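Local coordinates for periplasmic sugar-binding protein (Chloroflexus aurantiacus, PDB 4RXU) that binds beta-D-glucopyranose in the cleft between its two lobes and probably delivers sugars to an ABC-type transporter, at residues I136-Q141 and S338-V343; A140-Y145 and Q292-F297; L157-G162 and I191-E196; L230-L235 and A260-A265; I248-D253 and F273-D278. All blocks are in the same frame, centred on the assembly; numbering follows the deposited sequence.

Interaction 1 of 5, residues I136-Q141 and S338-V343; sequences IAVGAQ and SPVVTV
The side-chain amide of Q141 grips the backbone and a side chain of segment 338-343 with both of its polar atoms. NE2 of Q141 donates to V340 O at 3.1 Å; the bond is fairly straight (N-H...O 165°) and stays in the amide plane of Q141, yet it reaches the V340 carbonyl from above that carbonyl's plane. OE1 of Q141 accepts the hydroxyl OG1 of T342 at 2.7 Å. A water donates to T342 OG1 and, at 2.7 Å, to Q141 O, so the hydroxyl gives one bond and receives another. An alanine in place of Q141 would probably leave V340 O without its amide N-H and T342 OG1 with the water but no carbonyl, and open a gap beside V340 CG2, which lies 3.7 Å from Q141 NE2. Chi1 of V340 (-55°) sets CG1 beside the backbone N, leaving CG2 between N and the carbonyl carbon; V138 CG2 sits against both V340 methyls, 3.8 Å from each. A137 CB meets V340 CG2 at 4.1 Å. Farther out, V138 packs on K298 and F172 of the sugar pocket, while V340 leans on V296. Helix 136-141 runs 21° from the direction of the strand, as alpha-on-beta packing. Strand 332-343 pairs with strands 129-133 and 295-298, an arrangement consistent with the interlobe hinge of type I periplasmic binding proteins.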
# COMPACT_ATOMS: atom_id res chain seq x y z
N ILE A 136 -5.27 5.05 5.57
CA ILE A 136 -5.17 6.48 5.90
C ILE A 136 -4.02 6.69 6.91
O ILE A 136 -3.20 7.62 6.78
CB ILE A 136 -6.51 7.02 6.43
CG1 ILE A 136 -7.56 7.11 5.29
CG2 ILE A 136 -6.36 8.39 7.12
CD1 ILE A 136 -7.34 8.22 4.28
N ALA A 137 -3.97 5.83 7.92
CA ALA A 137 -2.93 5.91 8.92
C ALA A 137 -1.55 5.66 8.32
O ALA A 137 -0.59 6.28 8.74
CB ALA A 137 -3.20 4.93 10.06
N VAL A 138 -1.43 4.76 7.32
CA VAL A 138 -0.13 4.62 6.63
C VAL A 138 0.35 5.98 6.09
O VAL A 138 1.50 6.40 6.34
CB VAL A 138 -0.23 3.63 5.45
CG1 VAL A 138 1.06 3.62 4.66
CG2 VAL A 138 -0.57 2.25 5.95
N GLY A 139 -0.50 6.67 5.34
CA GLY A 139 -0.08 7.95 4.74
C GLY A 139 0.20 9.00 5.79
O GLY A 139 1.14 9.75 5.67
N ALA A 140 -0.66 9.06 6.81
CA ALA A 140 -0.48 10.00 7.93
C ALA A 140 0.86 9.75 8.61
O ALA A 140 1.59 10.69 8.88
CB ALA A 140 -1.61 9.89 8.94
N GLN A 141 1.20 8.48 8.84
CA GLN A 141 2.46 8.16 9.49
C GLN A 141 3.66 8.51 8.62
O GLN A 141 4.68 8.98 9.10
CB GLN A 141 2.51 6.70 9.88
CG GLN A 141 1.67 6.39 11.10
CD GLN A 141 1.79 4.93 11.52
OE1 GLN A 141 2.79 4.30 11.29
NE2 GLN A 141 0.77 4.42 12.16
N SER A 338 -6.80 -3.76 10.29
CA SER A 338 -5.60 -4.08 11.07
C SER A 338 -4.71 -2.85 11.14
O SER A 338 -4.67 -2.09 10.16
CB SER A 338 -4.83 -5.25 10.40
OG SER A 338 -5.31 -6.44 10.91
N PRO A 339 -4.00 -2.63 12.28
CA PRO A 339 -3.20 -1.42 12.36
C PRO A 339 -1.85 -1.49 11.69
O PRO A 339 -1.37 -2.57 11.27
CB PRO A 339 -3.01 -1.23 13.87
CG PRO A 339 -3.11 -2.57 14.45
CD PRO A 339 -4.14 -3.27 13.60
N VAL A 340 -1.23 -0.33 11.62
CA VAL A 340 0.07 -0.18 10.97
C VAL A 340 1.03 0.58 11.90
O VAL A 340 0.59 1.39 12.73
CB VAL A 340 -0.04 0.50 9.59
CG1 VAL A 340 -1.01 -0.27 8.71
CG2 VAL A 340 -0.44 1.98 9.69
N VAL A 341 2.33 0.31 11.76
CA VAL A 341 3.32 0.80 12.73
C VAL A 341 4.53 1.37 12.03
O VAL A 341 5.09 0.75 11.12
CB VAL A 341 3.78 -0.37 13.66
CG1 VAL A 341 4.90 0.04 14.60
CG2 VAL A 341 2.59 -0.85 14.45
N THR A 342 4.95 2.54 12.45
CA THR A 342 6.15 3.12 11.89
C THR A 342 7.42 2.43 12.41
O THR A 342 7.62 2.29 13.61
CB THR A 342 6.25 4.61 12.19
OG1 THR A 342 5.27 5.30 11.42
CG2 THR A 342 7.64 5.16 11.84
N VAL A 343 8.25 2.02 11.47
CA VAL A 343 9.52 1.38 11.77
C VAL A 343 10.69 2.22 11.28
O VAL A 343 10.79 2.58 10.10
CB VAL A 343 9.57 -0.05 11.22
CG1 VAL A 343 10.96 -0.64 11.44
CG2 VAL A 343 8.48 -0.86 11.92
O HOH W 1 5.31 8.08 11.62

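Interaction 2 of 5, residues A140-Y145 and Q292-F297; sequences AQQAQY and QSMTVF
The Y145 ring takes M294 over one face: M294 CG stands 4.1 Å from the ring centroid, 19° off the normal and offset toward the rim, in a CH-pi contact. S293 CB approaches the phenol end of the same ring obliquely, 3.4 Å from Y145 OH. The side chains of Y145 and M294 run antiparallel past one another. M294 CG is held between its own backbone N and carbonyl carbon (chi1 66°), and further bends in the chain carry the thioether back to the helix. There M294 CE ends 3.5 Å from Q141 O and 3.7 Å from Q142 CA, a methyl lying on the helix backbone. One helical turn before Y145, V296 makes the contact: its CG2 meets Q142 CG at 3.9 Å, the side chains of Q141 and Q142 both crossing the valine at about a right angle. No hydrogen bond joins the two segments. Q142 NE2 and S293 OG bond outside them, the first donating to G276 O and P251 O, the second pairing with V274 N. Q292 NE2 donates to M294 O at 3.0 Å, which links the Q292 side chain to the backbone two residues on; the same NE2 also reaches D253 OD1. The contact lays helix 135-148 over strand 295-298, which runs antiparallel to strand 332-343. It is helix-on-sheet packing next to the strand carrying K298 of the sugar pocket, consistent with a place near the interlobe crossings of the type I periplasmic-binding-protein fold.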
# COMPACT_ATOMS: atom_id res chain seq x y z
N ALA A 140 -0.66 9.06 6.81
CA ALA A 140 -0.48 10.00 7.93
C ALA A 140 0.86 9.75 8.61
O ALA A 140 1.59 10.69 8.88
CB ALA A 140 -1.61 9.89 8.94
N GLN A 141 1.20 8.48 8.84
CA GLN A 141 2.46 8.16 9.49
C GLN A 141 3.66 8.51 8.62
O GLN A 141 4.68 8.98 9.10
CB GLN A 141 2.51 6.70 9.88
CG GLN A 141 1.67 6.39 11.10
CD GLN A 141 1.79 4.93 11.52
OE1 GLN A 141 2.79 4.30 11.29
NE2 GLN A 141 0.77 4.42 12.16
N GLN A 142 3.54 8.28 7.33
CA GLN A 142 4.60 8.68 6.42
C GLN A 142 4.83 10.19 6.52
O GLN A 142 5.96 10.67 6.69
CB GLN A 142 4.26 8.26 4.99
CG GLN A 142 4.28 6.77 4.78
CD GLN A 142 3.78 6.37 3.43
OE1 GLN A 142 2.98 7.07 2.84
NE2 GLN A 142 4.23 5.24 2.95
N ALA A 143 3.76 10.94 6.35
CA ALA A 143 3.88 12.39 6.41
C ALA A 143 4.36 12.91 7.77
O ALA A 143 5.17 13.84 7.84
CB ALA A 143 2.56 13.04 6.04
N GLN A 144 3.84 12.32 8.83
CA GLN A 144 4.17 12.75 10.18
C GLN A 144 5.67 12.58 10.45
O GLN A 144 6.29 13.43 11.06
CB GLN A 144 3.31 12.02 11.22
CG GLN A 144 3.41 12.64 12.60
CD GLN A 144 2.82 14.04 12.62
OE1 GLN A 144 1.65 14.22 12.29
NE2 GLN A 144 3.62 15.02 12.99
N TYR A 145 6.26 11.50 9.93
CA TYR A 145 7.70 11.28 10.05
C TYR A 145 8.46 12.45 9.42
O TYR A 145 9.39 13.00 10.01
CB TYR A 145 8.14 9.94 9.43
CG TYR A 145 9.62 9.76 9.58
CD1 TYR A 145 10.49 10.30 8.64
CD2 TYR A 145 10.15 9.10 10.68
CE1 TYR A 145 11.87 10.18 8.78
CE2 TYR A 145 11.52 8.97 10.83
CZ TYR A 145 12.37 9.51 9.89
OH TYR A 145 13.72 9.39 10.04
N GLN A 292 17.34 4.65 3.91
CA GLN A 292 15.91 4.92 3.91
C GLN A 292 15.57 5.24 5.35
O GLN A 292 16.10 4.64 6.25
CB GLN A 292 15.14 3.69 3.42
CG GLN A 292 13.62 3.79 3.53
CD GLN A 292 12.88 2.61 2.89
OE1 GLN A 292 13.37 1.96 1.95
NE2 GLN A 292 11.64 2.39 3.34
N SER A 293 14.69 6.19 5.57
CA SER A 293 14.47 6.71 6.93
C SER A 293 13.51 5.86 7.75
O SER A 293 13.69 5.66 8.95
CB SER A 293 13.95 8.16 6.88
OG SER A 293 14.75 8.95 6.05
N MET A 294 12.46 5.39 7.11
CA MET A 294 11.42 4.65 7.79
C MET A 294 10.64 3.82 6.83
O MET A 294 10.64 4.07 5.63
CB MET A 294 10.45 5.57 8.52
CG MET A 294 9.60 6.46 7.61
SD MET A 294 8.00 5.75 7.00
CE MET A 294 6.90 6.40 8.27
N THR A 295 9.94 2.84 7.39
CA THR A 295 8.92 2.12 6.66
C THR A 295 7.71 1.93 7.58
O THR A 295 7.85 1.75 8.79
CB THR A 295 9.41 0.75 6.10
OG1 THR A 295 8.45 0.21 5.17
CG2 THR A 295 9.66 -0.26 7.22
N VAL A 296 6.53 1.94 7.00
CA VAL A 296 5.32 1.58 7.71
C VAL A 296 5.14 0.06 7.61
O VAL A 296 4.99 -0.50 6.53
CB VAL A 296 4.06 2.34 7.24
CG1 VAL A 296 2.86 1.86 8.03
CG2 VAL A 296 4.26 3.85 7.44
N PHE A 297 5.19 -0.59 8.77
CA PHE A 297 5.07 -2.05 8.86
C PHE A 297 3.60 -2.41 8.92
O PHE A 297 2.88 -1.93 9.78
CB PHE A 297 5.77 -2.54 10.14
CG PHE A 297 5.50 -3.99 10.48
CD1 PHE A 297 5.67 -4.99 9.53
CD2 PHE A 297 5.09 -4.35 11.76
CE1 PHE A 297 5.43 -6.31 9.85
CE2 PHE A 297 4.86 -5.69 12.08
CZ PHE A 297 5.02 -6.66 11.12

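Interaction 3 of 5, residues L157-G162 and I191-E196; sequences LYLYAG and IKNSSE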
# COMPACT_ATOMS: atom_id res chain seq x y z
N LEU A 157 10.13 19.63 -0.44
CA LEU A 157 9.25 18.49 -0.30
C LEU A 157 8.98 17.91 -1.68
O LEU A 157 8.52 18.63 -2.59
CB LEU A 157 7.94 18.89 0.40
CG LEU A 157 6.91 17.76 0.58
CD1 LEU A 157 7.43 16.67 1.48
CD2 LEU A 157 5.63 18.35 1.16
N TYR A 158 9.30 16.64 -1.84
CA TYR A 158 9.06 15.91 -3.07
C TYR A 158 7.99 14.86 -2.78
O TYR A 158 8.14 14.03 -1.88
CB TYR A 158 10.36 15.27 -3.54
CG TYR A 158 11.38 16.29 -4.02
CD1 TYR A 158 12.16 17.02 -3.12
CD2 TYR A 158 11.55 16.54 -5.37
CE1 TYR A 158 13.10 17.96 -3.56
CE2 TYR A 158 12.47 17.48 -5.82
CZ TYR A 158 13.24 18.19 -4.92
OH TYR A 158 14.16 19.14 -5.39
N LEU A 159 6.90 14.92 -3.54
CA LEU A 159 5.74 14.03 -3.33
C LEU A 159 5.74 12.91 -4.35
O LEU A 159 6.04 13.16 -5.53
CB LEU A 159 4.43 14.81 -3.49
CG LEU A 159 4.23 16.01 -2.55
CD1 LEU A 159 3.00 16.82 -2.96
CD2 LEU A 159 4.16 15.61 -1.07
N TYR A 160 5.40 11.70 -3.92
CA TYR A 160 5.26 10.55 -4.83
C TYR A 160 4.05 9.74 -4.40
O TYR A 160 3.60 9.81 -3.26
CB TYR A 160 6.53 9.68 -4.86
CG TYR A 160 7.71 10.50 -5.36
CD1 TYR A 160 7.89 10.71 -6.73
CD2 TYR A 160 8.60 11.11 -4.47
CE1 TYR A 160 8.96 11.47 -7.21
CE2 TYR A 160 9.65 11.90 -4.94
CZ TYR A 160 9.83 12.07 -6.31
OH TYR A 160 10.88 12.84 -6.78
N ALA A 161 3.50 9.03 -5.37
CA ALA A 161 2.27 8.27 -5.15
C ALA A 161 2.25 6.92 -5.85
O ALA A 161 3.07 6.63 -6.74
CB ALA A 161 1.05 9.10 -5.60
N GLY A 162 1.28 6.12 -5.42
CA GLY A 162 1.03 4.80 -6.02
C GLY A 162 0.26 4.89 -7.34
O GLY A 162 0.04 5.99 -7.87
N ILE A 191 6.70 22.51 -2.02
CA ILE A 191 6.58 21.40 -2.96
C ILE A 191 7.43 21.64 -4.20
O ILE A 191 7.28 22.66 -4.86
CB ILE A 191 5.13 21.22 -3.42
CG1 ILE A 191 4.19 20.92 -2.24
CG2 ILE A 191 5.02 20.08 -4.45
CD1 ILE A 191 2.73 21.11 -2.59
N LYS A 192 8.28 20.68 -4.55
CA LYS A 192 9.21 20.87 -5.67
C LYS A 192 8.91 20.08 -6.93
O LYS A 192 9.56 20.33 -7.95
CB LYS A 192 10.64 20.52 -5.26
CG LYS A 192 11.09 21.30 -4.05
CD LYS A 192 11.17 22.77 -4.36
CE LYS A 192 11.62 23.55 -3.14
NZ LYS A 192 11.94 24.93 -3.55
N ASN A 193 7.95 19.16 -6.90
CA ASN A 193 7.69 18.31 -8.06
C ASN A 193 6.23 18.10 -8.47
O ASN A 193 5.88 17.09 -9.06
CB ASN A 193 8.34 16.95 -7.88
CG ASN A 193 7.67 16.13 -6.81
OD1 ASN A 193 7.10 16.67 -5.87
ND2 ASN A 193 7.76 14.81 -6.95
N SER A 194 5.37 19.06 -8.16
CA SER A 194 3.98 18.93 -8.59
C SER A 194 3.29 20.27 -8.61
O SER A 194 2.85 20.79 -7.58
CB SER A 194 3.17 17.96 -7.70
OG SER A 194 1.80 17.99 -8.04
N SER A 195 3.14 20.83 -9.80
CA SER A 195 2.41 22.07 -9.96
C SER A 195 0.95 21.94 -9.55
O SER A 195 0.33 22.88 -9.04
CB SER A 195 2.50 22.57 -11.41
OG SER A 195 1.90 21.68 -12.34
N GLU A 196 0.39 20.75 -9.73
CA GLU A 196 -1.00 20.55 -9.37
C GLU A 196 -1.14 20.62 -7.85
O GLU A 196 -2.11 21.21 -7.35
CB GLU A 196 -1.53 19.21 -9.89
CG GLU A 196 -1.58 19.08 -11.41
CD GLU A 196 -2.78 19.76 -12.09
OE1 GLU A 196 -3.65 20.27 -11.39
OE2 GLU A 196 -2.87 19.72 -13.33
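L157 and I191 pair in parallel where a beta-alpha-beta unit (strand 155-159, helix 167-185, strand 189-191) places its last strand at one edge of the four-stranded parallel sheet of the second lobe. K192 N donates to L157 O at 2.8 Å. Beyond this bridge the chain leaves the sheet, and the N193 side chain takes over the strand's role. Its OD1 accepts L159 N at 2.9 Å (N-H...O 168°), while its ND2 donates to L159 O at 2.8 Å, so one flat amide holds both polar backbone atoms of L159. Chi1 of N193 (70°) puts CG between its backbone N and carbonyl carbon, from where the amide can face the L159 backbone. On one side of the sheet, L159 CD1 touches I191 CG2 at 4.1 Å. On the other, K192 CB lies over a face of the Y158 ring in a CH-pi contact, 3.8 Å from the centroid. Farther on, K192 NZ forms a salt bridge with D242, whose backbone O accepts Y158 OH. S194, next along the chain, is the N-cap of helix 195-199. N193 ND2 and Y160 OH both bond N234 OD1, and that same ND2 stands over a face of the Y160 ring, 3.5 Å from Y160 CZ.

Interaction 4 of 5, residues L230-L235 and A260-A265; sequences LAEANL and ADAFAA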
# COMPACT_ATOMS: atom_id res chain seq x y z
N LEU A 230 11.25 9.06 -12.51
CA LEU A 230 10.55 10.26 -12.10
C LEU A 230 11.41 11.08 -11.14
O LEU A 230 11.53 12.28 -11.30
CB LEU A 230 9.21 9.92 -11.46
CG LEU A 230 8.33 11.11 -11.11
CD1 LEU A 230 7.98 11.96 -12.35
CD2 LEU A 230 7.06 10.62 -10.43
N ALA A 231 12.04 10.42 -10.17
CA ALA A 231 12.92 11.14 -9.25
C ALA A 231 14.06 11.83 -10.03
O ALA A 231 14.37 12.99 -9.78
CB ALA A 231 13.45 10.20 -8.18
N GLU A 232 14.63 11.11 -10.98
CA GLU A 232 15.73 11.66 -11.82
C GLU A 232 15.26 12.88 -12.62
O GLU A 232 15.93 13.91 -12.67
CB GLU A 232 16.32 10.60 -12.76
CG GLU A 232 17.05 9.46 -12.06
CD GLU A 232 18.36 9.84 -11.39
OE1 GLU A 232 18.66 11.04 -11.20
OE2 GLU A 232 19.07 8.88 -11.00
N ALA A 233 14.08 12.76 -13.22
CA ALA A 233 13.46 13.88 -13.95
C ALA A 233 13.23 15.08 -13.03
O ALA A 233 13.54 16.22 -13.38
CB ALA A 233 12.16 13.44 -14.62
N ASN A 234 12.67 14.81 -11.86
CA ASN A 234 12.44 15.85 -10.87
C ASN A 234 13.72 16.55 -10.45
O ASN A 234 13.74 17.75 -10.29
CB ASN A 234 11.79 15.27 -9.62
CG ASN A 234 10.38 14.76 -9.83
OD1 ASN A 234 9.88 14.07 -8.97
ND2 ASN A 234 9.71 15.14 -10.92
N LEU A 235 14.78 15.76 -10.22
CA LEU A 235 16.06 16.31 -9.80
C LEU A 235 16.73 17.11 -10.91
O LEU A 235 17.32 18.15 -10.62
CB LEU A 235 16.97 15.20 -9.30
CG LEU A 235 16.56 14.65 -7.93
CD1 LEU A 235 17.31 13.33 -7.73
CD2 LEU A 235 16.81 15.63 -6.77
N ALA A 260 15.26 7.10 -3.38
CA ALA A 260 16.46 7.32 -2.56
C ALA A 260 17.75 7.17 -3.36
O ALA A 260 18.68 7.96 -3.20
CB ALA A 260 16.47 6.39 -1.35
N ASP A 261 17.80 6.18 -4.24
CA ASP A 261 18.98 5.96 -5.09
C ASP A 261 19.26 7.18 -5.96
O ASP A 261 20.41 7.59 -6.12
CB ASP A 261 18.82 4.72 -5.99
CG ASP A 261 18.87 3.40 -5.22
OD1 ASP A 261 19.23 3.37 -4.01
OD2 ASP A 261 18.50 2.38 -5.87
N ALA A 262 18.22 7.77 -6.52
CA ALA A 262 18.39 9.00 -7.32
C ALA A 262 18.87 10.19 -6.48
O ALA A 262 19.80 10.92 -6.88
CB ALA A 262 17.08 9.35 -8.01
N PHE A 263 18.22 10.40 -5.34
CA PHE A 263 18.56 11.51 -4.44
C PHE A 263 19.95 11.36 -3.82
O PHE A 263 20.67 12.36 -3.69
CB PHE A 263 17.49 11.67 -3.36
CG PHE A 263 16.29 12.48 -3.81
CD1 PHE A 263 15.34 11.94 -4.67
CD2 PHE A 263 16.13 13.79 -3.40
CE1 PHE A 263 14.23 12.68 -5.07
CE2 PHE A 263 15.02 14.54 -3.79
CZ PHE A 263 14.08 13.98 -4.63
N ALA A 264 20.34 10.13 -3.51
CA ALA A 264 21.67 9.87 -2.93
C ALA A 264 22.78 10.26 -3.89
O ALA A 264 23.86 10.66 -3.48
CB ALA A 264 21.81 8.40 -2.56
N ALA A 265 22.50 10.12 -5.18
CA ALA A 265 23.46 10.44 -6.25
C ALA A 265 23.61 11.91 -6.63
O ALA A 265 24.47 12.26 -7.43
CB ALA A 265 23.13 9.64 -7.50
O HOH W 2 20.49 11.71 -9.31
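A231, L235, A262 and F263 form the tight side of this helix pair. The two alanine methyls meet directly, A231 CB to A262 CB 3.7 Å, which suits helix axes only 8.8 Å apart. L235 rides over the F263 ring: its CD2 stands 3.9 Å from the centroid, 19° off the normal, in a CH-pi contact. Its other branch, CD1, reaches the backbone just before F263, 3.6 Å from A262 O. A231 CB comes to the edge of the F263 ring, near its plane, 4.1 Å from CE1. An alanine in place of F263 would probably leave L235 CD2 and the A231 methyl facing a gap. The other side is looser and wetter. There E232, bent at chi2 (-69°), brings its carboxylate to the A262 methyl, with OE2 3.6 Å from A262 CB. A water donates to E232 OE1 and to A262 O, the second at 2.6 Å, spanning the helices where no direct hydrogen bond does. Segments 230-235 and 260-264 run 31° apart. The F263 side chain also packs on V246 and I248 of strand 246-249 and meets Y158 of strand 155-159 edge-to-face.

Interaction 5 of 5, residues I248-D253 and F273-D278; sequences ILAPND and FVTGQD. With BGC (beta-D-glucopyranose), chain C.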
# COMPACT_ATOMS: atom_id res chain seq x y z
N ILE A 248 11.05 13.55 1.36
CA ILE A 248 10.52 12.75 0.27
C ILE A 248 9.41 11.83 0.77
O ILE A 248 9.63 10.97 1.62
CB ILE A 248 11.60 11.87 -0.37
CG1 ILE A 248 12.80 12.72 -0.83
CG2 ILE A 248 11.01 11.04 -1.52
CD1 ILE A 248 14.06 11.92 -1.11
N LEU A 249 8.21 12.06 0.25
CA LEU A 249 7.04 11.20 0.52
C LEU A 249 7.07 10.08 -0.52
O LEU A 249 6.51 10.24 -1.60
CB LEU A 249 5.73 11.98 0.43
CG LEU A 249 4.51 11.10 0.76
CD1 LEU A 249 4.40 10.80 2.25
CD2 LEU A 249 3.26 11.78 0.25
N ALA A 250 7.76 8.99 -0.22
CA ALA A 250 7.78 7.83 -1.14
C ALA A 250 6.69 6.88 -0.64
O ALA A 250 6.58 6.63 0.56
CB ALA A 250 9.14 7.15 -1.14
N PRO A 251 5.88 6.32 -1.58
CA PRO A 251 4.66 5.65 -1.11
C PRO A 251 4.84 4.21 -0.65
O PRO A 251 4.05 3.74 0.14
CB PRO A 251 3.74 5.73 -2.34
CG PRO A 251 4.69 5.75 -3.51
CD PRO A 251 5.86 6.57 -3.03
N ASN A 252 5.87 3.52 -1.12
CA ASN A 252 6.15 2.19 -0.57
C ASN A 252 7.64 1.91 -0.60
O ASN A 252 8.40 2.74 -1.05
CB ASN A 252 5.34 1.08 -1.26
CG ASN A 252 5.88 0.66 -2.61
OD1 ASN A 252 6.74 1.32 -3.21
ND2 ASN A 252 5.32 -0.42 -3.15
N ASP A 253 8.04 0.72 -0.16
CA ASP A 253 9.47 0.41 -0.02
C ASP A 253 10.27 0.38 -1.31
O ASP A 253 11.32 1.04 -1.41
CB ASP A 253 9.65 -0.89 0.75
CG ASP A 253 9.49 -0.69 2.25
OD1 ASP A 253 9.40 0.46 2.71
OD2 ASP A 253 9.50 -1.71 2.97
N PHE A 273 15.34 12.75 3.84
CA PHE A 273 14.44 11.95 4.65
C PHE A 273 13.43 11.32 3.71
O PHE A 273 12.84 12.01 2.89
CB PHE A 273 13.75 12.83 5.69
CG PHE A 273 14.70 13.43 6.68
CD1 PHE A 273 15.34 14.64 6.42
CD2 PHE A 273 14.97 12.76 7.86
CE1 PHE A 273 16.22 15.17 7.34
CE2 PHE A 273 15.85 13.29 8.77
CZ PHE A 273 16.48 14.50 8.51
N VAL A 274 13.27 10.00 3.76
CA VAL A 274 12.39 9.31 2.82
C VAL A 274 11.58 8.24 3.53
O VAL A 274 12.07 7.49 4.40
CB VAL A 274 13.14 8.67 1.62
CG1 VAL A 274 14.10 7.56 2.07
CG2 VAL A 274 12.15 8.18 0.58
N THR A 275 10.31 8.16 3.13
CA THR A 275 9.33 7.28 3.72
C THR A 275 9.19 6.00 2.91
O THR A 275 9.84 5.84 1.89
CB THR A 275 7.96 7.99 3.83
OG1 THR A 275 7.47 8.30 2.52
CG2 THR A 275 8.08 9.24 4.64
N GLY A 276 8.35 5.09 3.39
CA GLY A 276 8.03 3.86 2.67
C GLY A 276 6.97 3.05 3.40
O GLY A 276 6.38 3.51 4.36
N GLN A 277 6.69 1.86 2.89
CA GLN A 277 5.85 0.91 3.59
C GLN A 277 6.04 -0.49 3.01
O GLN A 277 6.47 -0.62 1.88
CB GLN A 277 4.36 1.26 3.49
CG GLN A 277 3.75 1.05 2.12
CD GLN A 277 2.27 1.37 2.11
OE1 GLN A 277 1.48 0.72 2.79
NE2 GLN A 277 1.90 2.39 1.35
N ASP A 278 5.71 -1.46 3.86
CA ASP A 278 5.64 -2.92 3.58
C ASP A 278 6.77 -3.69 4.28
O ASP A 278 6.73 -4.91 4.36
CB ASP A 278 5.70 -3.26 2.09
CG ASP A 278 4.48 -2.76 1.29
OD1 ASP A 278 3.44 -2.38 1.87
OD2 ASP A 278 4.58 -2.82 0.05
C2 BGC C . -0.51 -2.21 -0.96
C3 BGC C . 0.91 -1.84 -0.60
C4 BGC C . 1.81 -2.13 -1.80
C5 BGC C . 1.27 -1.46 -3.07
C6 BGC C . 2.03 -1.85 -4.32
C1 BGC C . -0.84 -1.33 -2.15
O1 BGC C . -2.20 -1.35 -2.48
O2 BGC C . -1.36 -1.94 0.16
O3 BGC C . 1.30 -2.62 0.53
O4 BGC C . 3.10 -1.54 -1.55
O5 BGC C . -0.09 -1.80 -3.26
O6 BGC C . 2.19 -3.26 -4.44
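D278 and N252 turn their flat ends on the same hydroxyl of the glucose. The carboxylate of D278 is bidentate: OD1 accepts the O3 hydroxyl of the sugar at 2.5 Å, and OD2 accepts the O4 hydroxyl at an equal distance. N252 ND2 donates to glucose O4 at 3.0 Å with a nearly straight N-H...O angle (168°), so O4 both gives and receives. N252 CG sits between its backbone N and carbonyl carbon (chi1 78°). N252 is the N-cap residue of helix 253-264, its side chain capping a backbone N, and its OD1 bonds T255 OG1, which fixes the amide with ND2 toward the sugar. Behind this pair, Q277 CG packs on N252 CB, and the chain extends on from there. Its NE2 donates to P251 O at 2.8 Å, nearly along the C=O axis and in the plane of its own amide, while OE1 takes K298 NZ, another pocket residue. D253 N donates to Q277 O at 2.9 Å, on a lone pair. Farther from the sugar, T275 OG1 donates to A250 O at 2.7 Å, tilted from the carbonyl plane. I248 and V274 bridge as parallel strands, their side chains crossing obliquely, and V274 CG2 also packs against A250 CB at 3.6 Å. The sugar thus binds at the C-terminal ends of two parallel strands of one beta-alpha-beta unit. The short bonds to a carboxylate, with an amide on O4, imply a site that reads the O3 and O4 hydroxyls; D253 OD2, 5.8 Å from D278 OD2, would probably add to the negative potential near the site.

How the interactions relate
Interactions 1, 2 and 5 cluster near the glucose. Interactions 1 and 2 start from the same helix, and their strands are neighbours in one sheet: V341 O lies 2.7 Å from F297 N. The centres of interactions 2 and 5 are about 6 Å apart, with T295 OG1 2.6 Å from D253 OD1. Only interaction 5 touches the sugar among the five; the V138 side chain of interaction 1 stays about 7 Å from it. Interactions 3 and 5 share the parallel sheet, Y158 O being 2.9 Å from L249 N. Interaction 4 covers that sheet, meeting interaction 3 through Y160 OH and N234 OD1 (2.7 Å) and interaction 5 through F263 on I248.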